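Local coordinates for putative type VI secretion protein (Escherichia coli, PDB 6SKI) that probably hydrolyses phospholipids as a toxic effector that the type VI secretion system carries on its VgrG spike, at residues 159-164 against 207-212; 188-193 against 275-280; 196-201 against 248-253; 202-207 against 269-274; 50-55 against 151-156. One frame throughout, in Å; residues are numbered along the deposited sequence.

Interaction 1 (159-164 against 207-212)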
# COMPACT_ATOMS: atom_id res chain seq x y z
N THR A 159 5.72 9.27 6.57
CA THR A 159 4.55 9.75 7.30
C THR A 159 3.59 8.62 7.61
O THR A 159 2.96 8.61 8.67
CB THR A 159 3.87 10.85 6.48
OG1 THR A 159 4.68 12.03 6.49
CG2 THR A 159 2.50 11.19 7.06
N LYS A 160 3.48 7.64 6.71
CA LYS A 160 2.61 6.50 6.96
C LYS A 160 3.20 5.58 8.02
O LYS A 160 2.46 4.99 8.80
CB LYS A 160 2.34 5.75 5.67
CG LYS A 160 1.36 6.46 4.76
CD LYS A 160 -0.07 6.23 5.21
CE LYS A 160 -1.00 7.28 4.64
NZ LYS A 160 -2.37 7.13 5.16
N THR A 161 4.53 5.46 8.07
CA THR A 161 5.12 4.71 9.18
C THR A 161 4.89 5.41 10.52
O THR A 161 4.69 4.75 11.54
CB THR A 161 6.60 4.47 8.93
OG1 THR A 161 7.31 5.71 8.96
CG2 THR A 161 6.80 3.79 7.60
N ASP A 162 4.87 6.75 10.52
CA ASP A 162 4.56 7.47 11.75
C ASP A 162 3.10 7.27 12.16
O ASP A 162 2.80 7.02 13.34
CB ASP A 162 4.84 8.96 11.55
CG ASP A 162 6.32 9.27 11.51
OD1 ASP A 162 7.10 8.38 11.10
OD2 ASP A 162 6.71 10.40 11.87
N GLU A 163 2.19 7.36 11.19
CA GLU A 163 0.79 7.03 11.45
C GLU A 163 0.66 5.59 11.94
O GLU A 163 -0.20 5.30 12.77
CB GLU A 163 -0.04 7.24 10.19
CG GLU A 163 -1.34 6.46 10.15
CD GLU A 163 -2.27 6.92 9.04
OE1 GLU A 163 -3.28 6.24 8.79
OE2 GLU A 163 -1.98 7.97 8.42
N ALA A 164 1.52 4.70 11.46
CA ALA A 164 1.52 3.33 11.93
C ALA A 164 1.94 3.25 13.39
O ALA A 164 1.42 2.42 14.14
CB ALA A 164 2.45 2.47 11.07
N ALA A 207 9.66 -1.97 8.52
CA ALA A 207 10.49 -3.08 8.95
C ALA A 207 11.89 -2.59 9.28
O ALA A 207 12.48 -2.99 10.29
CB ALA A 207 10.53 -4.16 7.87
N ASN A 208 12.42 -1.67 8.47
CA ASN A 208 13.75 -1.16 8.73
C ASN A 208 13.78 -0.38 10.03
O ASN A 208 14.73 -0.50 10.82
CB ASN A 208 14.23 -0.31 7.56
CG ASN A 208 14.72 -1.15 6.40
OD1 ASN A 208 14.30 -0.97 5.27
ND2 ASN A 208 15.62 -2.08 6.69
N ARG A 209 12.73 0.39 10.30
CA ARG A 209 12.65 1.09 11.58
C ARG A 209 12.62 0.11 12.74
O ARG A 209 13.11 0.41 13.83
CB ARG A 209 11.43 2.00 11.60
CG ARG A 209 11.48 3.11 10.57
CD ARG A 209 10.27 4.01 10.66
NE ARG A 209 10.24 4.74 11.91
CZ ARG A 209 9.58 5.89 12.09
NH1 ARG A 209 8.92 6.43 11.08
NH2 ARG A 209 9.60 6.49 13.27
N VAL A 210 12.03 -1.07 12.52
CA VAL A 210 12.06 -2.08 13.57
C VAL A 210 13.44 -2.71 13.65
O VAL A 210 13.92 -3.07 14.73
CB VAL A 210 10.96 -3.13 13.33
CG1 VAL A 210 11.06 -4.24 14.35
CG2 VAL A 210 9.60 -2.48 13.38
N MET A 211 14.11 -2.84 12.50
CA MET A 211 15.45 -3.41 12.51
C MET A 211 16.45 -2.45 13.14
O MET A 211 17.35 -2.88 13.88
CB MET A 211 15.87 -3.76 11.08
CG MET A 211 16.94 -4.82 10.98
SD MET A 211 17.68 -4.83 9.34
CE MET A 211 18.95 -6.07 9.56
N GLU A 212 16.31 -1.16 12.87
CA GLU A 212 17.13 -0.13 13.48
C GLU A 212 16.74 0.15 14.92
O GLU A 212 17.39 0.98 15.56
CB GLU A 212 17.03 1.16 12.66
CG GLU A 212 17.83 1.13 11.38
CD GLU A 212 17.26 2.07 10.34
OE1 GLU A 212 17.54 1.86 9.14
OE2 GLU A 212 16.54 3.02 10.71
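Arg209 reaches from helix 198-211 across to Thr161 and Asp162 on helix 156-178, and the contact across the two segments rests on that one side chain. The second segment starts at Ala207, which packs against Val275 and against Leu241 of the sheet. Two residues on, Arg209 points at the other helix, its CA 8.7 Å from the CA of Thr161. The chain runs straight to CD and then bends (chi3 66°), which brings NH1 to the partner helix. NH1 donates to Asp162 OD1 at 2.7 Å with an N-H...O angle of 156°, a salt bridge in which OD1 lies near the guanidinium plane although the carboxylate itself is turned 70° from it. The same NH1 gives a weaker, more bent bond to Thr161 OG1 at 2.8 Å. That hydroxyl is also bonded to Val158 O, one turn back in its own helix. Just past Arg209, Val210 turns to Val238 of the sheet and to Ile217, while the loop beyond offers Asp214 as a distant, weak second anion for NH2. Two helices joined side by side, one leading into a central strand and the other leaving it, are typical of the alpha/beta-hydrolase fold.

Interaction 2 (188-193 against 275-280)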
# COMPACT_ATOMS: atom_id res chain seq x y z
N LYS A 188 7.20 -10.66 24.40
CA LYS A 188 7.76 -10.32 23.11
C LYS A 188 6.73 -9.53 22.33
O LYS A 188 5.53 -9.82 22.40
CB LYS A 188 8.16 -11.58 22.33
CG LYS A 188 9.18 -11.35 21.24
CD LYS A 188 9.55 -12.65 20.57
CE LYS A 188 10.28 -12.41 19.26
NZ LYS A 188 11.03 -13.61 18.83
N ILE A 189 7.19 -8.53 21.59
CA ILE A 189 6.36 -7.77 20.67
C ILE A 189 6.84 -8.11 19.27
O ILE A 189 7.96 -7.76 18.88
CB ILE A 189 6.42 -6.27 20.94
CG1 ILE A 189 5.76 -5.93 22.28
CG2 ILE A 189 5.76 -5.50 19.80
CD1 ILE A 189 4.27 -5.78 22.21
N GLN A 190 6.00 -8.80 18.51
CA GLN A 190 6.29 -9.14 17.13
C GLN A 190 5.44 -8.28 16.20
O GLN A 190 4.44 -7.69 16.60
CB GLN A 190 6.02 -10.62 16.86
CG GLN A 190 7.21 -11.52 17.07
CD GLN A 190 6.83 -12.98 17.02
OE1 GLN A 190 5.65 -13.32 17.11
NE2 GLN A 190 7.82 -13.84 16.87
N PHE A 191 5.86 -8.21 14.94
CA PHE A 191 5.14 -7.47 13.92
C PHE A 191 4.97 -8.33 12.68
O PHE A 191 5.91 -8.98 12.24
CB PHE A 191 5.88 -6.18 13.54
CG PHE A 191 5.86 -5.13 14.61
CD1 PHE A 191 4.70 -4.46 14.93
CD2 PHE A 191 7.02 -4.80 15.28
CE1 PHE A 191 4.69 -3.50 15.90
CE2 PHE A 191 7.01 -3.84 16.26
CZ PHE A 191 5.84 -3.18 16.57
N ASP A 192 3.75 -8.34 12.13
CA ASP A 192 3.48 -8.89 10.81
C ASP A 192 3.10 -7.71 9.93
O ASP A 192 1.98 -7.20 10.01
CB ASP A 192 2.37 -9.93 10.84
CG ASP A 192 2.77 -11.17 11.58
OD1 ASP A 192 3.89 -11.67 11.35
OD2 ASP A 192 1.95 -11.67 12.38
N VAL A 193 4.02 -7.28 9.08
CA VAL A 193 3.84 -6.08 8.28
C VAL A 193 3.41 -6.49 6.88
O VAL A 193 4.07 -7.31 6.23
CB VAL A 193 5.12 -5.24 8.24
CG1 VAL A 193 4.80 -3.81 7.87
CG2 VAL A 193 5.82 -5.29 9.59
N VAL A 275 16.01 -8.32 8.71
CA VAL A 275 14.89 -7.39 8.74
C VAL A 275 13.63 -8.08 9.22
O VAL A 275 12.74 -7.44 9.79
CB VAL A 275 14.71 -6.74 7.35
CG1 VAL A 275 14.08 -7.72 6.38
CG2 VAL A 275 13.88 -5.48 7.46
N ALA A 276 13.53 -9.39 9.01
CA ALA A 276 12.37 -10.17 9.41
C ALA A 276 12.76 -11.64 9.37
O ALA A 276 13.78 -12.01 8.79
CB ALA A 276 11.17 -9.90 8.51
N LYS A 277 11.93 -12.47 10.00
CA LYS A 277 12.21 -13.90 9.99
C LYS A 277 11.81 -14.53 8.66
O LYS A 277 12.54 -15.36 8.13
CB LYS A 277 11.50 -14.57 11.17
CG LYS A 277 11.85 -13.94 12.50
CD LYS A 277 11.41 -14.79 13.68
CE LYS A 277 10.07 -14.33 14.23
NZ LYS A 277 10.21 -13.15 15.13
N LYS A 278 10.67 -14.13 8.12
CA LYS A 278 10.24 -14.55 6.79
C LYS A 278 9.75 -13.33 6.02
O LYS A 278 9.02 -12.50 6.56
CB LYS A 278 9.13 -15.60 6.87
CG LYS A 278 9.51 -16.86 7.61
CD LYS A 278 10.60 -17.62 6.89
CE LYS A 278 10.57 -19.09 7.25
NZ LYS A 278 9.17 -19.60 7.34
N VAL A 279 10.17 -13.23 4.76
CA VAL A 279 9.74 -12.16 3.87
C VAL A 279 9.24 -12.80 2.58
O VAL A 279 9.88 -13.71 2.06
CB VAL A 279 10.87 -11.16 3.58
CG1 VAL A 279 10.39 -10.08 2.63
CG2 VAL A 279 11.39 -10.54 4.86
N PHE A 280 8.10 -12.34 2.09
CA PHE A 280 7.54 -12.83 0.84
C PHE A 280 6.98 -11.66 0.05
O PHE A 280 6.23 -10.85 0.59
CB PHE A 280 6.44 -13.86 1.09
CG PHE A 280 5.92 -14.50 -0.16
CD1 PHE A 280 6.72 -15.35 -0.90
CD2 PHE A 280 4.63 -14.25 -0.60
CE1 PHE A 280 6.24 -15.93 -2.05
CE2 PHE A 280 4.16 -14.84 -1.75
CZ PHE A 280 4.96 -15.68 -2.47
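Lys277, just before strand 278-284, reaches across to Lys188 and Gln190 of strand 184-195, in the central, parallel part of the sheet of an alpha/beta-hydrolase fold. Strand 237-243 runs between strands 184-195 and 278-284, so the two backbones stay apart and side chains alone make the contact. The closer part is at Gln190, a buried residue whose extended side chain crosses that of Lys277 at about a right angle. The lysine gets there by folding twice near its end (chi3 -97°, chi4 -80°), which lays the ammonium group beside the amide. The looser part is at Lys188, whose extended chain comes at Lys277 tip to tip; both lysines are partly exposed, and their NZ atoms are 3.8 Å apart. Two like charges can sit this close because Glu237, on the strand between them, serves both: it forms a salt bridge with Lys277 and a long, weak ion pair with Lys188. The pair of ammonium groups is therefore gathered round a carboxylate, which probably offsets much of their mutual repulsion. On the tight side the approach is closer, with Gln190 NE2 as modelled 3.0 Å from Lys277 NZ.

Interaction 3 (196-201 against 248-253)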
# COMPACT_ATOMS: atom_id res chain seq x y z
N PHE A 196 0.56 -2.98 0.31
CA PHE A 196 0.33 -2.98 -1.13
C PHE A 196 0.88 -1.69 -1.72
O PHE A 196 0.23 -0.64 -1.67
CB PHE A 196 -1.15 -3.14 -1.49
CG PHE A 196 -1.41 -3.03 -2.96
CD1 PHE A 196 -0.52 -3.57 -3.87
CD2 PHE A 196 -2.53 -2.38 -3.44
CE1 PHE A 196 -0.75 -3.47 -5.22
CE2 PHE A 196 -2.76 -2.29 -4.79
CZ PHE A 196 -1.87 -2.83 -5.68
N SER A 197 2.09 -1.81 -2.24
CA SER A 197 2.86 -0.94 -3.12
C SER A 197 3.35 0.37 -2.55
O SER A 197 4.55 0.51 -2.33
CB SER A 197 1.98 -0.61 -4.32
OG SER A 197 2.71 0.08 -5.30
N ARG A 198 2.47 1.18 -1.99
CA ARG A 198 2.97 2.36 -1.31
C ARG A 198 2.78 2.21 0.16
O ARG A 198 3.39 2.93 0.96
CB ARG A 198 2.33 3.64 -1.85
CG ARG A 198 3.08 4.21 -3.04
CD ARG A 198 2.74 5.67 -3.28
NE ARG A 198 1.31 5.89 -3.47
CZ ARG A 198 0.81 6.94 -4.10
NH1 ARG A 198 1.62 7.87 -4.58
NH2 ARG A 198 -0.50 7.08 -4.23
N GLY A 199 1.93 1.28 0.52
CA GLY A 199 2.11 0.56 1.74
C GLY A 199 3.14 -0.53 1.62
O GLY A 199 3.46 -1.14 2.64
N ALA A 200 3.71 -0.80 0.44
CA ALA A 200 4.76 -1.80 0.47
C ALA A 200 6.11 -1.19 0.78
O ALA A 200 6.80 -1.66 1.69
CB ALA A 200 4.85 -2.57 -0.84
N ALA A 201 6.43 -0.07 0.13
CA ALA A 201 7.60 0.68 0.54
C ALA A 201 7.47 1.09 2.00
O ALA A 201 8.39 0.85 2.80
CB ALA A 201 7.77 1.91 -0.35
N ALA A 248 7.83 2.38 -4.81
CA ALA A 248 8.18 3.38 -3.81
C ALA A 248 7.49 4.71 -4.08
O ALA A 248 6.97 5.34 -3.15
CB ALA A 248 9.69 3.56 -3.77
N ALA A 249 7.47 5.14 -5.33
CA ALA A 249 6.85 6.40 -5.70
C ALA A 249 6.04 6.21 -6.97
O ALA A 249 6.50 5.57 -7.92
CB ALA A 249 7.89 7.50 -5.91
N ILE A 250 4.83 6.78 -6.99
CA ILE A 250 4.01 6.81 -8.19
C ILE A 250 3.95 8.26 -8.66
O ILE A 250 3.09 9.03 -8.23
CB ILE A 250 2.60 6.25 -7.93
CG1 ILE A 250 2.70 4.81 -7.43
CG2 ILE A 250 1.77 6.31 -9.20
CD1 ILE A 250 1.51 4.37 -6.62
N GLY A 251 4.87 8.63 -9.54
CA GLY A 251 5.08 10.01 -9.90
C GLY A 251 6.38 10.55 -9.33
O GLY A 251 7.31 9.81 -9.01
N GLY A 252 6.43 11.87 -9.21
CA GLY A 252 7.62 12.50 -8.67
C GLY A 252 7.39 13.98 -8.49
O GLY A 252 6.30 14.50 -8.76
N ILE A 253 8.43 14.65 -7.99
CA ILE A 253 8.42 16.10 -7.82
C ILE A 253 9.63 16.76 -8.47
O ILE A 253 9.83 17.96 -8.28
CB ILE A 253 8.33 16.49 -6.34
CG1 ILE A 253 9.57 16.01 -5.58
CG2 ILE A 253 7.07 15.92 -5.71
CD1 ILE A 253 10.00 16.94 -4.48
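The nucleophile elbow of an alpha/beta hydrolase, here with the sequence Gly-Phe-Ser-Arg-Gly, meets the loop 248-253 through Arg198 and Ala201. Ser197 sits at the turn with a positive phi of 69°, as elbow serines do, and with His310 and Asp245 it probably makes up the catalytic triad. Arg198, the next residue, carries most of the contact. Its chain bends at chi3 (-56°) and turns the guanidinium broadside to Ile250, whose CD1 methyl packs over one face, off-centre toward the rim. That methyl is 3.5 Å from Arg198 NE and 3.7 Å from Arg198 CZ, while Ile250 CB approaches Arg198 NH1 at 3.8 Å. No hydrogen bond crosses between the segments. One turn into the helix, Ala201 packs on the start of the loop: its CB is 3.8 Å from Ala248 CA and 4.3 Å from Ala248 CB, and its small side chain lets the two backbones come within 5.2 Å, CA to CA. The elbow itself joins strand 184-195 to helix 198-211. Arg198 NH2 bonds to Ser55 OG, and the Arg198 side chain touches Ile153 of helix 144-154, a helix that also packs on Ile253 from the far end of the loop; Ala248 rests on Leu269, and Ile250 on Phe292.

Interaction 4 (202-207 against 269-274)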
# COMPACT_ATOMS: atom_id res chain seq x y z
N ALA A 202 6.31 1.62 2.38
CA ALA A 202 6.07 1.93 3.78
C ALA A 202 6.30 0.72 4.65
O ALA A 202 7.04 0.79 5.64
CB ALA A 202 4.65 2.46 3.97
N ALA A 203 5.77 -0.44 4.25
CA ALA A 203 5.99 -1.64 5.05
C ALA A 203 7.48 -1.91 5.18
O ALA A 203 7.99 -2.06 6.29
CB ALA A 203 5.28 -2.84 4.44
N ARG A 204 8.20 -1.86 4.06
CA ARG A 204 9.63 -2.08 4.12
C ARG A 204 10.28 -1.04 5.01
O ARG A 204 11.06 -1.39 5.91
CB ARG A 204 10.21 -2.06 2.71
CG ARG A 204 9.72 -3.21 1.86
CD ARG A 204 9.93 -2.97 0.39
NE ARG A 204 11.33 -3.03 0.00
CZ ARG A 204 11.75 -3.46 -1.18
NH1 ARG A 204 10.87 -3.87 -2.08
NH2 ARG A 204 13.04 -3.49 -1.46
N HIS A 205 9.88 0.22 4.86
CA HIS A 205 10.42 1.26 5.73
C HIS A 205 10.13 0.92 7.18
O HIS A 205 11.05 0.94 8.02
CB HIS A 205 9.84 2.62 5.35
CG HIS A 205 10.54 3.77 6.01
ND1 HIS A 205 9.91 4.61 6.90
CD2 HIS A 205 11.81 4.21 5.91
CE1 HIS A 205 10.76 5.53 7.32
NE2 HIS A 205 11.93 5.31 6.73
N PHE A 206 8.89 0.54 7.48
CA PHE A 206 8.56 0.18 8.85
C PHE A 206 9.46 -0.94 9.34
O PHE A 206 10.04 -0.84 10.43
CB PHE A 206 7.09 -0.22 8.96
CG PHE A 206 6.66 -0.57 10.35
CD1 PHE A 206 6.21 0.41 11.21
CD2 PHE A 206 6.71 -1.88 10.79
CE1 PHE A 206 5.82 0.09 12.49
CE2 PHE A 206 6.32 -2.20 12.06
CZ PHE A 206 5.87 -1.22 12.92
N ALA A 207 9.66 -1.97 8.52
CA ALA A 207 10.49 -3.08 8.95
C ALA A 207 11.89 -2.59 9.28
O ALA A 207 12.48 -2.99 10.29
CB ALA A 207 10.53 -4.16 7.87
N LEU A 269 14.32 0.90 1.93
CA LEU A 269 13.63 -0.16 1.22
C LEU A 269 14.49 -1.41 1.07
O LEU A 269 14.03 -2.39 0.46
CB LEU A 269 13.19 0.32 -0.17
CG LEU A 269 12.03 1.31 -0.20
CD1 LEU A 269 11.33 1.23 -1.54
CD2 LEU A 269 11.08 1.06 0.93
N GLU A 270 15.70 -1.41 1.61
CA GLU A 270 16.60 -2.55 1.49
C GLU A 270 16.35 -3.47 2.67
O GLU A 270 16.30 -3.02 3.82
CB GLU A 270 18.06 -2.10 1.45
CG GLU A 270 19.01 -3.11 0.82
CD GLU A 270 20.00 -3.69 1.81
OE1 GLU A 270 20.52 -2.92 2.65
OE2 GLU A 270 20.25 -4.91 1.75
N LEU A 271 16.20 -4.76 2.39
CA LEU A 271 15.79 -5.74 3.39
C LEU A 271 16.98 -6.66 3.64
O LEU A 271 17.23 -7.60 2.88
CB LEU A 271 14.57 -6.52 2.92
CG LEU A 271 13.36 -5.67 2.54
CD1 LEU A 271 12.25 -6.54 1.99
CD2 LEU A 271 12.87 -4.86 3.72
N ARG A 272 17.70 -6.41 4.73
CA ARG A 272 18.87 -7.19 5.08
C ARG A 272 18.42 -8.47 5.78
O ARG A 272 17.30 -8.56 6.28
CB ARG A 272 19.80 -6.34 5.93
CG ARG A 272 20.41 -5.19 5.15
CD ARG A 272 21.19 -4.22 6.03
NE ARG A 272 20.38 -3.64 7.09
CZ ARG A 272 20.81 -3.43 8.33
NH1 ARG A 272 22.05 -3.76 8.66
NH2 ARG A 272 20.00 -2.89 9.23
N PRO A 273 19.29 -9.49 5.82
CA PRO A 273 18.83 -10.83 6.27
C PRO A 273 18.23 -10.87 7.66
O PRO A 273 17.70 -11.92 8.04
CB PRO A 273 20.11 -11.67 6.19
CG PRO A 273 20.90 -11.00 5.12
CD PRO A 273 20.69 -9.54 5.38
N SER A 274 18.29 -9.79 8.43
CA SER A 274 17.70 -9.76 9.76
C SER A 274 16.53 -8.79 9.85
O SER A 274 16.09 -8.46 10.96
CB SER A 274 18.76 -9.41 10.81
OG SER A 274 18.19 -8.66 11.87
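Segment 202-207 of helix 198-211 lies alongside an irregular segment, 269-274, and the two backbones come nearest at Arg204 and Leu269, whose CA atoms are 5.3 Å apart. Both then run on, the helix toward Ala207 and the loop toward Ser274, with the contact concentrated on Arg204, Leu269 and Leu271. Arg204 does most of the work. Its CG lies opposite its own carbonyl carbon, and the chain runs on extended and bends once, at chi3, which brings the guanidinium to the carbonyl of Leu269. NE donates to Leu269 O at 2.8 Å with an N-H...O angle of 131°; the oxygen lies in the guanidinium plane, and NE itself is tilted 17° from the carbonyl plane. NH2 bonds to the same oxygen, modelled so close that its exact length is doubtful, and the one acceptor therefore takes two donors from one edge of the group. The third nitrogen, NH1, bonds to Asn295 O. Hydrocarbon lines the rest: Leu269 CD2 touches Arg204 CB at 3.7 Å, and Leu271 comes across the chain at about a right angle, CD2 at 4.0 Å from Arg204 CB and CD1 over a face of the guanidinium. Leu269 CD2 also approaches His205 N at 4.2 Å. The buried arginine is thus bonded to the backbone carbonyls of Leu269 and Asn295. The setting is that of an alpha/beta hydrolase: the helix leaving the nucleophile elbow, covered by the long connection between two adjacent parallel strands, 237-243 and 278-284.

Interaction 5 (50-55 against 151-156)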
# COMPACT_ATOMS: atom_id res chain seq x y z
N ARG A 50 -11.08 6.97 -3.77
CA ARG A 50 -10.51 7.66 -4.91
C ARG A 50 -9.14 8.21 -4.56
O ARG A 50 -8.82 8.47 -3.39
CB ARG A 50 -11.43 8.79 -5.38
CG ARG A 50 -12.84 8.35 -5.67
CD ARG A 50 -13.70 9.52 -6.12
NE ARG A 50 -14.61 9.14 -7.19
CZ ARG A 50 -15.75 8.47 -7.01
NH1 ARG A 50 -16.11 8.10 -5.79
NH2 ARG A 50 -16.51 8.17 -8.05
N GLU A 51 -8.31 8.40 -5.58
CA GLU A 51 -7.00 9.00 -5.40
C GLU A 51 -7.15 10.51 -5.24
O GLU A 51 -7.90 11.15 -5.98
CB GLU A 51 -6.10 8.67 -6.58
CG GLU A 51 -4.62 8.68 -6.26
CD GLU A 51 -3.77 8.31 -7.45
OE1 GLU A 51 -4.32 8.21 -8.57
OE2 GLU A 51 -2.55 8.12 -7.28
N ASN A 52 -6.42 11.08 -4.29
CA ASN A 52 -6.54 12.51 -4.06
C ASN A 52 -5.85 13.29 -5.18
O ASN A 52 -5.09 12.74 -5.98
CB ASN A 52 -5.98 12.90 -2.70
CG ASN A 52 -4.56 12.40 -2.47
OD1 ASN A 52 -3.80 12.19 -3.41
ND2 ASN A 52 -4.20 12.22 -1.21
N THR A 53 -6.12 14.59 -5.22
CA THR A 53 -5.59 15.43 -6.28
C THR A 53 -4.07 15.44 -6.27
O THR A 53 -3.44 15.46 -7.33
CB THR A 53 -6.14 16.85 -6.15
OG1 THR A 53 -7.56 16.83 -6.38
CG2 THR A 53 -5.50 17.78 -7.16
N ALA A 54 -3.46 15.41 -5.08
CA ALA A 54 -2.02 15.54 -4.99
C ALA A 54 -1.30 14.37 -5.64
O ALA A 54 -0.29 14.56 -6.32
CB ALA A 54 -1.61 15.69 -3.52
N SER A 55 -1.80 13.15 -5.44
CA SER A 55 -1.19 11.98 -6.06
C SER A 55 -1.33 12.02 -7.58
O SER A 55 -0.37 11.76 -8.33
CB SER A 55 -1.83 10.71 -5.51
OG SER A 55 -1.15 10.23 -4.37
N LEU A 151 3.99 17.55 -1.75
CA LEU A 151 5.16 17.19 -0.96
C LEU A 151 4.81 16.18 0.13
O LEU A 151 5.66 15.36 0.50
CB LEU A 151 5.77 18.44 -0.34
CG LEU A 151 6.96 19.03 -1.09
CD1 LEU A 151 7.42 20.31 -0.42
CD2 LEU A 151 8.09 18.03 -1.18
N ASP A 152 3.59 16.25 0.65
CA ASP A 152 3.14 15.27 1.63
C ASP A 152 3.01 13.89 1.00
O ASP A 152 3.38 12.89 1.62
CB ASP A 152 1.80 15.71 2.22
CG ASP A 152 1.96 16.70 3.36
OD1 ASP A 152 0.94 17.17 3.89
OD2 ASP A 152 3.12 17.01 3.71
N ILE A 153 2.49 13.83 -0.22
CA ILE A 153 2.43 12.55 -0.93
C ILE A 153 3.83 12.07 -1.29
O ILE A 153 4.11 10.87 -1.25
CB ILE A 153 1.53 12.67 -2.17
CG1 ILE A 153 0.15 13.19 -1.78
CG2 ILE A 153 1.41 11.33 -2.87
CD1 ILE A 153 -0.68 12.19 -1.04
N PHE A 154 4.72 12.99 -1.66
CA PHE A 154 6.08 12.60 -2.01
C PHE A 154 6.79 11.97 -0.82
O PHE A 154 7.56 11.01 -0.98
CB PHE A 154 6.85 13.82 -2.51
CG PHE A 154 8.25 13.52 -2.94
CD1 PHE A 154 9.33 14.10 -2.30
CD2 PHE A 154 8.49 12.66 -4.00
CE1 PHE A 154 10.61 13.83 -2.69
CE2 PHE A 154 9.78 12.38 -4.40
CZ PHE A 154 10.84 12.97 -3.74
N GLU A 155 6.56 12.49 0.38
CA GLU A 155 7.14 11.96 1.60
C GLU A 155 6.20 11.01 2.33
O GLU A 155 6.35 10.80 3.53
CB GLU A 155 7.53 13.12 2.52
CG GLU A 155 8.91 13.69 2.23
CD GLU A 155 9.03 15.13 2.66
OE1 GLU A 155 8.00 15.74 3.00
OE2 GLU A 155 10.16 15.66 2.65
N GLY A 156 5.23 10.44 1.61
CA GLY A 156 4.15 9.73 2.26
C GLY A 156 4.56 8.46 2.98
O GLY A 156 3.89 8.04 3.91
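The beginning of helix 53-58 faces the end of helix 144-154, and the backbones come nearest at Ser55 and Ile153, with CA atoms 6.3 Å apart. Ile153 carries this contact from its side, with its branches spread over three residues. Its CG1 packs on Ala54 CB at 3.5 Å. The CD1 methyl at the end of that branch, swung round by a chi2 of -72°, comes to the amide of Asn52 from the opposite direction, 3.5 Å from ND2. The other branch, CG2, lies against Ser55 OG. No hydrogen bond crosses between the segments, so the grip is one of packing alone. What fixes Asn52 is its own helix: as N-cap residue it turns OD1 back over the first turn and accepts from Ser55 N at 3.0 Å, with a fairly straight N-H...O angle of 157° and the donor tilted 29° from the carbonyl plane. The same cap holds the amide where the isoleucine methyl meets it. Ser55 OG, touched by Ile153, has its polar partner in Arg198 of the nucleophile elbow. Ile153 also reaches Met58 further along helix 53-58, and Ala54 rests on Ser149 and Ile150 one turn earlier in helix 144-154. Beyond Ile153 the chain breaks its helix at Glu155 and sets off again as helix 156-178, which runs on to strand 184-195.

Interactions 1, 3 and 4 share helix 198-211, which follows the probable nucleophile Ser197 in interaction 3 and ends beside Arg209 in interaction 1. Their order along it shows in the spacing: interaction 4 has its centre about 14 Å from that of interaction 3 and about 9 Å from that of interaction 1. Interaction 2 lies on the sheet against which the helix packs, joined to both 1 and 4 where Val275 CG2 packs on Ala207 CB at 3.6 Å. Interaction 5 flanks the active-site end; its centre is about 10 Å from that of interaction 3, and Arg198 NH2 bonds to Ser55 OG at 3.2 Å. Interactions 2 and 5 stand farthest apart, about 28 Å between centres.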